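Local structure of USG-1 protein homolog (Pseudomonas aeruginosa, 2HJS) at residues 12-17 with 47-52; 18-23 with 165-170; 37-42 with 62-67; 71-76 with 324-329. The protein is probably an aspartate-semialdehyde dehydrogenase, an NAD(P)-dependent oxidoreductase acting on an aldehyde group and likely to work as a dimer. All coordinates share one frame; numbering follows the deposited sequence. Where two conformers were deposited one is given.

Interaction 1 of 4, residues 12-17 with 47-52; sequences VGATGS and QRMGFA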
loop_
_atom_site.group_PDB
_atom_site.type_symbol
_atom_site.label_atom_id
_atom_site.label_comp_id
_atom_site.label_asym_id
_atom_site.label_seq_id
_atom_site.Cartn_x
_atom_site.Cartn_y
_atom_site.Cartn_z
ATOM N N VAL A 12 -27.571 -16.374 7.566
ATOM C CA VAL A 12 -27.402 -15.681 8.839
ATOM C C VAL A 12 -26.546 -14.458 8.591
ATOM O O VAL A 12 -25.481 -14.553 7.978
ATOM C CB VAL A 12 -26.790 -16.644 9.880
ATOM C CG1 VAL A 12 -26.559 -15.946 11.199
ATOM C CG2 VAL A 12 -27.752 -17.841 10.096
ATOM N N GLY A 13 -27.051 -13.298 9.001
ATOM C CA GLY A 13 -26.390 -12.010 8.756
ATOM C C GLY A 13 -26.769 -11.424 7.408
ATOM O O GLY A 13 -25.987 -10.735 6.764
ATOM N N ALA A 14 -28.009 -11.671 7.010
ATOM C CA ALA A 14 -28.480 -11.397 5.667
ATOM C C ALA A 14 -28.491 -9.910 5.355
ATOM O O ALA A 14 -28.426 -9.534 4.197
ATOM C CB ALA A 14 -29.881 -11.998 5.461
ATOM N N THR A 15 -28.578 -9.071 6.383
ATOM C CA THR A 15 -28.697 -7.618 6.193
ATOM C C THR A 15 -27.316 -6.940 6.177
ATOM O O THR A 15 -27.199 -5.759 5.900
ATOM C CB THR A 15 -29.559 -6.980 7.296
ATOM O OG1 THR A 15 -28.966 -7.259 8.565
ATOM C CG2 THR A 15 -30.969 -7.560 7.291
ATOM N N GLY A 16 -26.268 -7.689 6.473
ATOM C CA GLY A 16 -24.919 -7.133 6.364
ATOM C C GLY A 16 -24.499 -7.043 4.915
ATOM O O GLY A 16 -25.147 -7.603 4.019
ATOM N N SER A 17 -23.389 -6.372 4.659
ATOM C CA SER A 17 -23.010 -6.145 3.278
ATOM C C SER A 17 -22.615 -7.462 2.591
ATOM O O SER A 17 -23.035 -7.727 1.462
ATOM C CB SER A 17 -21.938 -5.063 3.192
ATOM O OG SER A 17 -20.846 -5.449 3.981
ATOM N N GLN A 47 -37.088 -6.403 9.120
ATOM C CA GLN A 47 -36.999 -5.681 7.854
ATOM C C GLN A 47 -37.046 -6.640 6.654
ATOM O O GLN A 47 -36.827 -7.846 6.797
ATOM C CB GLN A 47 -35.792 -4.741 7.830
ATOM C CG GLN A 47 -34.470 -5.382 7.472
ATOM C CD GLN A 47 -33.279 -4.497 7.831
ATOM O OE1 GLN A 47 -32.986 -4.277 9.009
ATOM N NE2 GLN A 47 -32.581 -3.998 6.814
ATOM N N ARG A 48 -37.371 -6.108 5.482
ATOM C CA ARG A 48 -37.583 -6.948 4.304
ATOM C C ARG A 48 -36.442 -6.816 3.291
ATOM O O ARG A 48 -35.777 -5.784 3.221
ATOM C CB ARG A 48 -38.949 -6.658 3.654
ATOM C CG ARG A 48 -40.150 -6.865 4.594
ATOM C CD ARG A 48 -41.488 -7.017 3.848
ATOM N NE ARG A 48 -41.730 -8.387 3.368
ATOM C CZ ARG A 48 -42.409 -9.329 4.030
ATOM N NH1 ARG A 48 -42.937 -9.080 5.227
ATOM N NH2 ARG A 48 -42.560 -10.538 3.494
HETATM N N MSE A 49 -36.210 -7.878 2.526
HETATM C CA MSE A 49 -35.190 -7.874 1.482
HETATM C C MSE A 49 -35.706 -8.535 0.233
HETATM O O MSE A 49 -36.467 -9.495 0.304
HETATM C CB MSE A 49 -33.929 -8.609 1.933
HETATM C CG MSE A 49 -33.158 -7.914 3.005
HETATM SE SE MSE A 49 -31.569 -8.953 3.464
HETATM C CE MSE A 49 -30.667 -9.020 1.703
ATOM N N GLY A 50 -35.257 -8.029 -0.907
ATOM C CA GLY A 50 -35.599 -8.597 -2.198
ATOM C C GLY A 50 -34.865 -9.894 -2.468
ATOM O O GLY A 50 -33.684 -10.028 -2.146
ATOM N N PHE A 51 -35.583 -10.857 -3.037
ATOM C CA PHE A 51 -34.998 -12.101 -3.528
ATOM C C PHE A 51 -35.855 -12.664 -4.654
ATOM O O PHE A 51 -37.074 -12.919 -4.472
ATOM C CB PHE A 51 -34.841 -13.145 -2.420
ATOM C CG PHE A 51 -34.309 -14.468 -2.915
ATOM C CD1 PHE A 51 -32.934 -14.648 -3.133
ATOM C CD2 PHE A 51 -35.183 -15.524 -3.204
ATOM C CE1 PHE A 51 -32.427 -15.869 -3.604
ATOM C CE2 PHE A 51 -34.696 -16.740 -3.679
ATOM C CZ PHE A 51 -33.300 -16.917 -3.877
ATOM N N ALA A 52 -35.226 -12.861 -5.813
ATOM C CA ALA A 52 -35.925 -13.396 -6.996
ATOM C C ALA A 52 -37.242 -12.667 -7.281
ATOM O O ALA A 52 -38.275 -13.312 -7.507
ATOM C CB ALA A 52 -36.156 -14.909 -6.850
#
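The selenium of Met49, a residue modelled as selenomethionine, presses against the backbone carbonyl of Ala14, with SE 3.3 Å from Ala14 O. The terminal methyl shares this approach, Met49 CE lying 3.4 Å from the same Ala14 O. Here the contact is tight: the chain leaves CB extended (chi2 -179°) and then bends at chi3, 59°, so that SE and CE both settle alongside the carbonyl instead of running past it. Ala14 CB touches the selenium from 4.0 Å, and Leu38, Val58 and Glu20 add to the surroundings of the Met49 side chain. The segment 12-17 reads Val-Gly-Ala-Thr-Gly-Ser and, with the glycine two residues further on, forms the Gly-x-x-Gly-x-x-Gly loop between the first strand and first helix of a Rossmann fold, the place where relatives hold the dinucleotide. A type I turn from Gly13 to Gly16 shapes it, closed by Gly16 N to Gly13 O at 3.1 Å. Toward solvent the packing is looser. Thr15 turns its methyl to the 47-52 segment, CG2 being 4.1 Å from both Met49 SE and Gln47 CG, while its OG1 makes a weak bond to Ser44 OG. The long, exposed side chain of Gln47 slants across that methyl and meets it by van der Waals contact. Ser17 N, at the start of the helix, donates to a bound dioxane, probably from the crystallisation liquor.

Interaction 2 of 4, residues 18-23 with 165-170; sequences VGEALV and LGREGV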
loop_
_atom_site.group_PDB
_atom_site.type_symbol
_atom_site.label_atom_id
_atom_site.label_comp_id
_atom_site.label_asym_id
_atom_site.label_seq_id
_atom_site.Cartn_x
_atom_site.Cartn_y
_atom_site.Cartn_z
ATOM N N VAL A 18 -21.866 -8.319 3.284
ATOM C CA VAL A 18 -21.537 -9.637 2.720
ATOM C C VAL A 18 -22.789 -10.533 2.623
ATOM O O VAL A 18 -22.989 -11.204 1.617
ATOM C CB VAL A 18 -20.420 -10.365 3.503
ATOM C CG1 VAL A 18 -20.268 -11.768 2.984
ATOM C CG2 VAL A 18 -19.084 -9.580 3.386
ATOM N N GLY A 19 -23.637 -10.519 3.653
ATOM C CA GLY A 19 -24.866 -11.316 3.635
ATOM C C GLY A 19 -25.763 -10.949 2.474
ATOM O O GLY A 19 -26.285 -11.824 1.788
ATOM N N GLU A 20 -25.941 -9.652 2.262
ATOM C CA GLU A 20 -26.726 -9.118 1.148
ATOM C C GLU A 20 -26.169 -9.546 -0.231
ATOM O O GLU A 20 -26.923 -9.921 -1.139
ATOM C CB GLU A 20 -26.733 -7.585 1.244
ATOM C CG GLU A 20 -27.846 -6.879 0.496
ATOM C CD GLU A 20 -27.574 -5.380 0.263
ATOM O OE1 GLU A 20 -26.501 -4.865 0.681
ATOM O OE2 GLU A 20 -28.422 -4.715 -0.384
ATOM N N ALA A 21 -24.851 -9.480 -0.396
ATOM C CA ALA A 21 -24.238 -9.886 -1.664
ATOM C C ALA A 21 -24.478 -11.376 -1.860
ATOM O O ALA A 21 -24.759 -11.821 -2.957
ATOM C CB ALA A 21 -22.728 -9.559 -1.686
ATOM N N LEU A 22 -24.405 -12.140 -0.781
ATOM C CA LEU A 22 -24.520 -13.577 -0.876
ATOM C C LEU A 22 -25.942 -13.973 -1.287
ATOM O O LEU A 22 -26.120 -14.870 -2.110
ATOM C CB LEU A 22 -24.098 -14.229 0.438
ATOM C CG LEU A 22 -23.842 -15.737 0.403
ATOM C CD1 LEU A 22 -22.907 -16.093 1.527
ATOM C CD2 LEU A 22 -25.144 -16.582 0.480
ATOM N N VAL A 23 -26.950 -13.282 -0.745
ATOM C CA VAL A 23 -28.340 -13.533 -1.118
ATOM C C VAL A 23 -28.560 -13.207 -2.596
ATOM O O VAL A 23 -29.204 -13.978 -3.315
ATOM C CB VAL A 23 -29.331 -12.763 -0.211
ATOM C CG1 VAL A 23 -30.749 -12.844 -0.764
ATOM C CG2 VAL A 23 -29.265 -13.317 1.235
ATOM N N LEU A 165 -14.403 -2.795 7.089
ATOM C CA LEU A 165 -14.935 -2.491 8.423
ATOM C C LEU A 165 -16.455 -2.389 8.405
ATOM O O LEU A 165 -17.067 -1.913 9.369
ATOM C CB LEU A 165 -14.346 -1.166 8.963
ATOM C CG LEU A 165 -12.822 -0.966 8.840
ATOM C CD1 LEU A 165 -12.479 0.476 9.103
ATOM C CD2 LEU A 165 -12.043 -1.890 9.760
ATOM N N GLY A 166 -17.064 -2.825 7.308
ATOM C CA GLY A 166 -18.512 -2.825 7.195
ATOM C C GLY A 166 -19.024 -1.497 6.692
ATOM O O GLY A 166 -18.232 -0.619 6.369
ATOM N N ARG A 167 -20.347 -1.344 6.650
ATOM C CA ARG A 167 -21.012 -0.150 6.110
ATOM C C ARG A 167 -20.716 1.129 6.891
ATOM O O ARG A 167 -20.779 2.224 6.329
ATOM C CB ARG A 167 -22.535 -0.342 6.066
ATOM C CG ARG A 167 -23.031 -1.466 5.158
ATOM C CD ARG A 167 -24.461 -1.205 4.752
ATOM N NE ARG A 167 -25.057 -2.263 3.939
ATOM C CZ ARG A 167 -25.522 -3.398 4.440
ATOM N NH1 ARG A 167 -26.073 -4.305 3.644
ATOM N NH2 ARG A 167 -25.421 -3.627 5.746
ATOM N N GLU A 168 -20.417 1.003 8.182
ATOM C CA GLU A 168 -20.090 2.175 8.990
ATOM C C GLU A 168 -18.737 2.775 8.598
ATOM O O GLU A 168 -18.542 3.982 8.719
ATOM C CB GLU A 168 -20.131 1.863 10.486
ATOM C CG GLU A 168 -21.540 1.628 11.046
ATOM C CD GLU A 168 -22.507 2.755 10.729
ATOM O OE1 GLU A 168 -22.208 3.916 11.084
ATOM O OE2 GLU A 168 -23.569 2.472 10.132
ATOM N N GLY A 169 -17.820 1.927 8.130
ATOM C CA GLY A 169 -16.534 2.377 7.614
ATOM C C GLY A 169 -16.698 3.187 6.348
ATOM O O GLY A 169 -16.070 4.237 6.199
ATOM N N VAL A 170 -17.550 2.697 5.443
ATOM C CA VAL A 170 -17.912 3.406 4.208
ATOM C C VAL A 170 -18.485 4.780 4.548
ATOM O O VAL A 170 -18.080 5.781 3.961
ATOM C CB VAL A 170 -18.922 2.585 3.355
ATOM C CG1 VAL A 170 -19.573 3.431 2.261
ATOM C CG2 VAL A 170 -18.219 1.388 2.761
HETATM O O HOH W 1 -24.862 -3.119 1.092
#
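Glu20 and Arg167 form a salt bridge between two helices, 17-28 and 167-181, whose backbones stay well apart. The hydrogen bond runs from Arg167 NH1 to Glu20 OE1, 3.0 Å long with an N-H...O angle of 149°. From the arginine side the geometry is regular, since OE1 lies at the edge of the guanidinium, almost in its plane. From the glutamate side it is not: NH1 comes from above the carboxylate, 54° out of its plane, and the two flat groups are mutually inclined. A water accepts from Arg167 NE at 3.0 Å and also lies beside Glu20 OE1, too close to be trusted. Further out, Arg167 NH2 donates to Thr15 O of the glycine-rich loop, so the guanidinium spans the loop and the helix that follows it. The side chain gets there by reach, extended from CG to NE, from the first turn of a helix with Gly166 at its N-cap position. CG anti to the backbone N (chi1 -160°) and an extended chain carry the Glu20 carboxylate to the arginine, and the side chain rests against Met49. The contact thus joins the probable nucleotide-binding part of the chain to a helix of the dimerisation part. With one carboxylate oxygen engaged by one nitrogen at an exposed place, the link is single-pronged and solvent probably screens it, whereas the bond from NH2 to Thr15 O gives the guanidinium a second hold.

Interaction 3 of 4, residues 37-42 with 62-67; sequences HLLASA and DSFDFS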
loop_
_atom_site.group_PDB
_atom_site.type_symbol
_atom_site.label_atom_id
_atom_site.label_comp_id
_atom_site.label_asym_id
_atom_site.label_seq_id
_atom_site.Cartn_x
_atom_site.Cartn_y
_atom_site.Cartn_z
ATOM N N HIS A 37 -34.354 -18.822 4.108
ATOM C CA HIS A 37 -34.630 -18.123 5.348
ATOM C C HIS A 37 -33.521 -17.122 5.626
ATOM O O HIS A 37 -32.350 -17.503 5.764
ATOM C CB HIS A 37 -34.738 -19.126 6.506
ATOM C CG HIS A 37 -35.799 -20.154 6.309
ATOM N ND1 HIS A 37 -37.134 -19.884 6.519
ATOM C CD2 HIS A 37 -35.734 -21.443 5.901
ATOM C CE1 HIS A 37 -37.849 -20.966 6.257
ATOM N NE2 HIS A 37 -37.023 -21.928 5.888
ATOM N N LEU A 38 -33.891 -15.848 5.696
ATOM C CA LEU A 38 -32.969 -14.763 5.986
ATOM C C LEU A 38 -32.978 -14.418 7.476
ATOM O O LEU A 38 -34.019 -14.172 8.052
ATOM C CB LEU A 38 -33.335 -13.532 5.157
ATOM C CG LEU A 38 -33.451 -13.690 3.637
ATOM C CD1 LEU A 38 -33.635 -12.337 2.937
ATOM C CD2 LEU A 38 -32.250 -14.412 3.069
ATOM N N LEU A 39 -31.808 -14.393 8.102
ATOM C CA LEU A 39 -31.746 -14.163 9.534
ATOM C C LEU A 39 -30.735 -13.119 9.891
ATOM O O LEU A 39 -29.746 -12.946 9.194
ATOM C CB LEU A 39 -31.442 -15.467 10.273
ATOM C CG LEU A 39 -32.400 -16.614 9.956
ATOM C CD1 LEU A 39 -31.717 -17.925 10.249
ATOM C CD2 LEU A 39 -33.734 -16.470 10.729
ATOM N N ALA A 40 -30.993 -12.423 10.989
ATOM C CA ALA A 40 -30.054 -11.451 11.535
ATOM C C ALA A 40 -30.263 -11.354 13.042
ATOM O O ALA A 40 -31.109 -12.037 13.586
ATOM C CB ALA A 40 -30.247 -10.102 10.876
ATOM N N SER A 41 -29.484 -10.513 13.714
ATOM C CA SER A 41 -29.684 -10.246 15.136
ATOM C C SER A 41 -30.957 -9.437 15.334
ATOM O O SER A 41 -31.351 -8.686 14.438
ATOM C CB SER A 41 -28.481 -9.511 15.716
ATOM O OG SER A 41 -27.345 -10.367 15.727
ATOM N N ALA A 42 -31.600 -9.599 16.494
ATOM C CA ALA A 42 -32.856 -8.896 16.826
ATOM C C ALA A 42 -32.871 -7.411 16.401
ATOM O O ALA A 42 -33.929 -6.869 16.060
ATOM C CB ALA A 42 -33.172 -9.041 18.315
ATOM N N ASP A 62 -31.878 -15.748 16.831
ATOM C CA ASP A 62 -32.066 -16.347 18.160
ATOM C C ASP A 62 -33.300 -17.256 18.244
ATOM O O ASP A 62 -33.296 -18.230 18.988
ATOM C CB ASP A 62 -32.111 -15.283 19.262
ATOM C CG ASP A 62 -30.748 -14.653 19.535
ATOM O OD1 ASP A 62 -29.724 -15.138 19.008
ATOM O OD2 ASP A 62 -30.699 -13.660 20.295
ATOM N N SER A 63 -34.331 -16.937 17.461
ATOM C CA SER A 63 -35.592 -17.691 17.431
ATOM C C SER A 63 -35.618 -18.867 16.455
ATOM O O SER A 63 -36.566 -19.635 16.470
ATOM C CB SER A 63 -36.742 -16.756 17.048
ATOM O OG SER A 63 -36.953 -15.757 18.032
ATOM N N PHE A 64 -34.597 -19.004 15.607
ATOM C CA PHE A 64 -34.687 -19.878 14.423
ATOM C C PHE A 64 -34.432 -21.356 14.689
ATOM O O PHE A 64 -33.498 -21.698 15.421
ATOM C CB PHE A 64 -33.741 -19.381 13.314
ATOM C CG PHE A 64 -33.926 -20.085 11.985
ATOM C CD1 PHE A 64 -35.047 -19.825 11.188
ATOM C CD2 PHE A 64 -32.970 -20.998 11.520
ATOM C CE1 PHE A 64 -35.215 -20.459 9.953
ATOM C CE2 PHE A 64 -33.132 -21.635 10.284
ATOM C CZ PHE A 64 -34.268 -21.369 9.506
ATOM N N ASP A 65 -35.251 -22.211 14.059
ATOM C CA ASP A 65 -35.100 -23.673 14.106
ATOM C C ASP A 65 -34.256 -24.174 12.944
ATOM O O ASP A 65 -34.768 -24.324 11.819
ATOM C CB ASP A 65 -36.489 -24.360 14.082
ATOM C CG ASP A 65 -36.415 -25.897 14.235
ATOM O OD1 ASP A 65 -35.348 -26.468 14.560
ATOM O OD2 ASP A 65 -37.460 -26.554 14.017
ATOM N N PHE A 66 -32.965 -24.431 13.222
ATOM C CA PHE A 66 -32.002 -24.862 12.196
ATOM C C PHE A 66 -32.243 -26.291 11.683
ATOM O O PHE A 66 -31.707 -26.687 10.644
ATOM C CB PHE A 66 -30.549 -24.704 12.689
ATOM C CG PHE A 66 -30.014 -23.288 12.606
ATOM C CD1 PHE A 66 -29.514 -22.783 11.400
ATOM C CD2 PHE A 66 -29.986 -22.468 13.736
ATOM C CE1 PHE A 66 -28.993 -21.469 11.307
ATOM C CE2 PHE A 66 -29.470 -21.148 13.667
ATOM C CZ PHE A 66 -28.971 -20.649 12.443
ATOM N N SER A 67 -33.057 -27.074 12.387
ATOM C CA SER A 67 -33.455 -28.364 11.828
ATOM C C SER A 67 -34.290 -28.181 10.537
ATOM O O SER A 67 -34.409 -29.118 9.714
ATOM C CB SER A 67 -34.168 -29.251 12.869
ATOM O OG SER A 67 -35.388 -28.661 13.273
HETATM O O HOH W 2 -30.298 -11.524 18.061
#
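One water oxygen ties the two segments together at their polar end: it accepts from Ala42 N at 2.8 Å and gives a weak bond to Asp62 OD2, while Asp62 OD1 is held by His84. The rest of the contact is apolar and centres on Phe64. Leu39 sets one methyl over the face of that ring, CD1 standing 3.7 Å from the ring centroid and 20° off the normal, and its other methyl, CD2, comes 3.6 Å from Phe64 CD1. Two residues earlier on the strand, His37 meets the far end of the same ring: Phe64 CE1 lies over a face of the imidazole, 3.7 Å from His37 CG, with the planes inclined at 53°. Phe64 CG is anti to the backbone N (chi1 -171°), which sends the ring across both side chains at about a right angle. Phe64 CD2 in turn covers a face of Phe66. Asp65 OD1 accepts from Ser67 N at 3.2 Å, an Asx turn that shapes the loop. Phe64 rests on Ala10 and Phe66 on Val12, so that the connection from strand 54-60 to strand 71-74, with short 3-10 turns, lies over one face of the Rossmann sheet as its crossover.

Interaction 4 of 4, residues 71-76 with 324-329; sequences LAFFAA and LNAVLL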
loop_
_atom_site.group_PDB
_atom_site.type_symbol
_atom_site.label_atom_id
_atom_site.label_comp_id
_atom_site.label_asym_id
_atom_site.label_seq_id
_atom_site.Cartn_x
_atom_site.Cartn_y
_atom_site.Cartn_z
ATOM N N LEU A 71 -28.722 -26.418 4.731
ATOM C CA LEU A 71 -27.472 -25.657 4.571
ATOM C C LEU A 71 -27.628 -24.217 5.116
ATOM O O LEU A 71 -28.690 -23.609 4.919
ATOM C CB LEU A 71 -27.045 -25.599 3.086
ATOM C CG LEU A 71 -25.782 -24.792 2.676
ATOM C CD1 LEU A 71 -24.474 -25.349 3.319
ATOM C CD2 LEU A 71 -25.636 -24.782 1.151
ATOM N N ALA A 72 -26.577 -23.682 5.790
ATOM C CA ALA A 72 -26.587 -22.320 6.339
ATOM C C ALA A 72 -25.289 -21.594 6.017
ATOM O O ALA A 72 -24.191 -22.113 6.252
ATOM C CB ALA A 72 -26.827 -22.306 7.829
ATOM N N PHE A 73 -25.435 -20.395 5.463
ATOM C CA PHE A 73 -24.309 -19.492 5.291
ATOM C C PHE A 73 -24.305 -18.545 6.469
ATOM O O PHE A 73 -25.285 -17.812 6.669
ATOM C CB PHE A 73 -24.484 -18.702 4.008
ATOM C CG PHE A 73 -24.462 -19.554 2.768
ATOM C CD1 PHE A 73 -23.241 -19.905 2.168
ATOM C CD2 PHE A 73 -25.654 -20.002 2.190
ATOM C CE1 PHE A 73 -23.209 -20.682 1.003
ATOM C CE2 PHE A 73 -25.640 -20.797 1.017
ATOM C CZ PHE A 73 -24.411 -21.124 0.414
ATOM N N PHE A 74 -23.225 -18.563 7.253
ATOM C CA PHE A 74 -23.072 -17.635 8.363
ATOM C C PHE A 74 -22.195 -16.462 7.911
ATOM O O PHE A 74 -20.975 -16.573 7.847
ATOM C CB PHE A 74 -22.472 -18.338 9.590
ATOM C CG PHE A 74 -23.486 -19.034 10.472
ATOM C CD1 PHE A 74 -24.170 -20.170 10.031
ATOM C CD2 PHE A 74 -23.749 -18.557 11.759
ATOM C CE1 PHE A 74 -25.127 -20.807 10.854
ATOM C CE2 PHE A 74 -24.677 -19.195 12.587
ATOM C CZ PHE A 74 -25.373 -20.312 12.131
ATOM N N ALA A 75 -22.843 -15.352 7.581
ATOM C CA ALA A 75 -22.180 -14.146 7.123
ATOM C C ALA A 75 -22.403 -13.021 8.135
ATOM O O ALA A 75 -22.498 -11.851 7.762
ATOM C CB ALA A 75 -22.727 -13.746 5.738
ATOM N N ALA A 76 -22.510 -13.377 9.414
ATOM C CA ALA A 76 -22.740 -12.389 10.479
ATOM C C ALA A 76 -21.476 -12.159 11.325
ATOM O O ALA A 76 -20.434 -12.730 11.044
ATOM C CB ALA A 76 -23.908 -12.828 11.358
ATOM N N LEU A 324 -18.962 -14.812 -3.075
ATOM C CA LEU A 324 -18.943 -15.785 -4.172
ATOM C C LEU A 324 -18.155 -17.025 -3.773
ATOM O O LEU A 324 -18.587 -18.130 -4.054
ATOM C CB LEU A 324 -18.402 -15.187 -5.475
ATOM C CG LEU A 324 -18.436 -16.149 -6.667
ATOM C CD1 LEU A 324 -19.878 -16.601 -6.980
ATOM C CD2 LEU A 324 -17.810 -15.472 -7.867
ATOM N N ASN A 325 -17.030 -16.867 -3.081
ATOM C CA ASN A 325 -16.308 -18.066 -2.628
ATOM C C ASN A 325 -17.167 -18.971 -1.724
ATOM O O ASN A 325 -17.135 -20.205 -1.845
ATOM C CB ASN A 325 -14.985 -17.693 -1.943
ATOM C CG ASN A 325 -13.906 -17.299 -2.937
ATOM O OD1 ASN A 325 -13.702 -17.983 -3.946
ATOM N ND2 ASN A 325 -13.188 -16.191 -2.649
ATOM N N ALA A 326 -17.939 -18.360 -0.824
ATOM C CA ALA A 326 -18.836 -19.104 0.053
ATOM C C ALA A 326 -19.905 -19.844 -0.772
ATOM O O ALA A 326 -20.194 -21.015 -0.539
ATOM C CB ALA A 326 -19.484 -18.161 1.076
ATOM N N VAL A 327 -20.480 -19.160 -1.749
ATOM C CA VAL A 327 -21.520 -19.753 -2.580
ATOM C C VAL A 327 -20.947 -20.898 -3.445
ATOM O O VAL A 327 -21.556 -21.959 -3.554
ATOM C CB VAL A 327 -22.211 -18.683 -3.452
ATOM C CG1 VAL A 327 -23.211 -19.326 -4.411
ATOM C CG2 VAL A 327 -22.936 -17.643 -2.575
ATOM N N LEU A 328 -19.772 -20.683 -4.034
ATOM C CA LEU A 328 -19.110 -21.724 -4.818
ATOM C C LEU A 328 -18.891 -22.995 -4.000
ATOM O O LEU A 328 -19.079 -24.107 -4.523
ATOM C CB LEU A 328 -17.783 -21.204 -5.383
ATOM C CG LEU A 328 -17.834 -20.134 -6.482
ATOM C CD1 LEU A 328 -16.422 -19.620 -6.779
ATOM C CD2 LEU A 328 -18.465 -20.679 -7.748
ATOM N N LEU A 329 -18.504 -22.829 -2.725
ATOM C CA LEU A 329 -18.364 -23.927 -1.762
ATOM C C LEU A 329 -19.679 -24.636 -1.514
ATOM O O LEU A 329 -19.730 -25.862 -1.511
ATOM C CB LEU A 329 -17.761 -23.418 -0.436
ATOM C CG LEU A 329 -17.475 -24.437 0.683
ATOM C CD1 LEU A 329 -16.619 -25.597 0.164
ATOM C CD2 LEU A 329 -16.766 -23.731 1.862
#
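This is a buried helix-on-sheet contact of the Rossmann fold: Phe73, on the interior strand 71-74, reaches across to helix 317-336, the last helix of the chain, which packs back over the Rossmann sheet. Strand 71-74 runs parallel between strands 9-12 and 94-97, and its side chains alternate between the two faces. Phe73 points to the helix side, whereas Phe74 lies on the other face among Val12, Val95 and Asp97. The approach is end-on, the ring being aimed at the helix by its edge and not laid flat against it. CG sits beside the backbone N and anti to the carbonyl carbon (chi1 -64°), which lifts the ring away from the strand. Ala326 is the helix residue that faces the strand, its CA 7.6 Å from Phe73 CA, and with so small a side chain it lets the aromatic edge come close to the helix backbone. The methyl Ala326 CB is 4.3 Å from Phe73 CD1, and the backbone of Val327 adds a further touch, its CA 4.1 Å from Phe73 CE1. Leu22 of helix 17-28 fills the angle between them, touching Phe73, Ala326 and Val327, while Val9 and Ile96 of the neighbouring strands flank Phe73. At the closest point the polar helix backbone meets the aromatic rim: Ala326 O lies near the plane of the ring, 3.4 Å from Phe73 CE1.

How the interactions relate
Interactions 1, 3 and 4 reach the Rossmann sheet; interaction 2 leaves it through helix 17-28. The four centres lie 11 to 19 Å apart. Backbone bonds join the first three: Leu39 O receives Gly13 N and Ala14 N, and Val12 pairs with Phe73 and Ala75. Helix 17-28 continues from the loop of interaction 1 and packs through Leu22 onto interaction 4. Interactions 3 and 4 lie on opposite faces of the sheet. The segments of 1 and 3 alternate along the chain, both closing before interaction 4 opens, while 2 spans 3 and crosses 4. Residues 165-170 and 324-329 are thus both fastened to the probable nucleotide-binding domain.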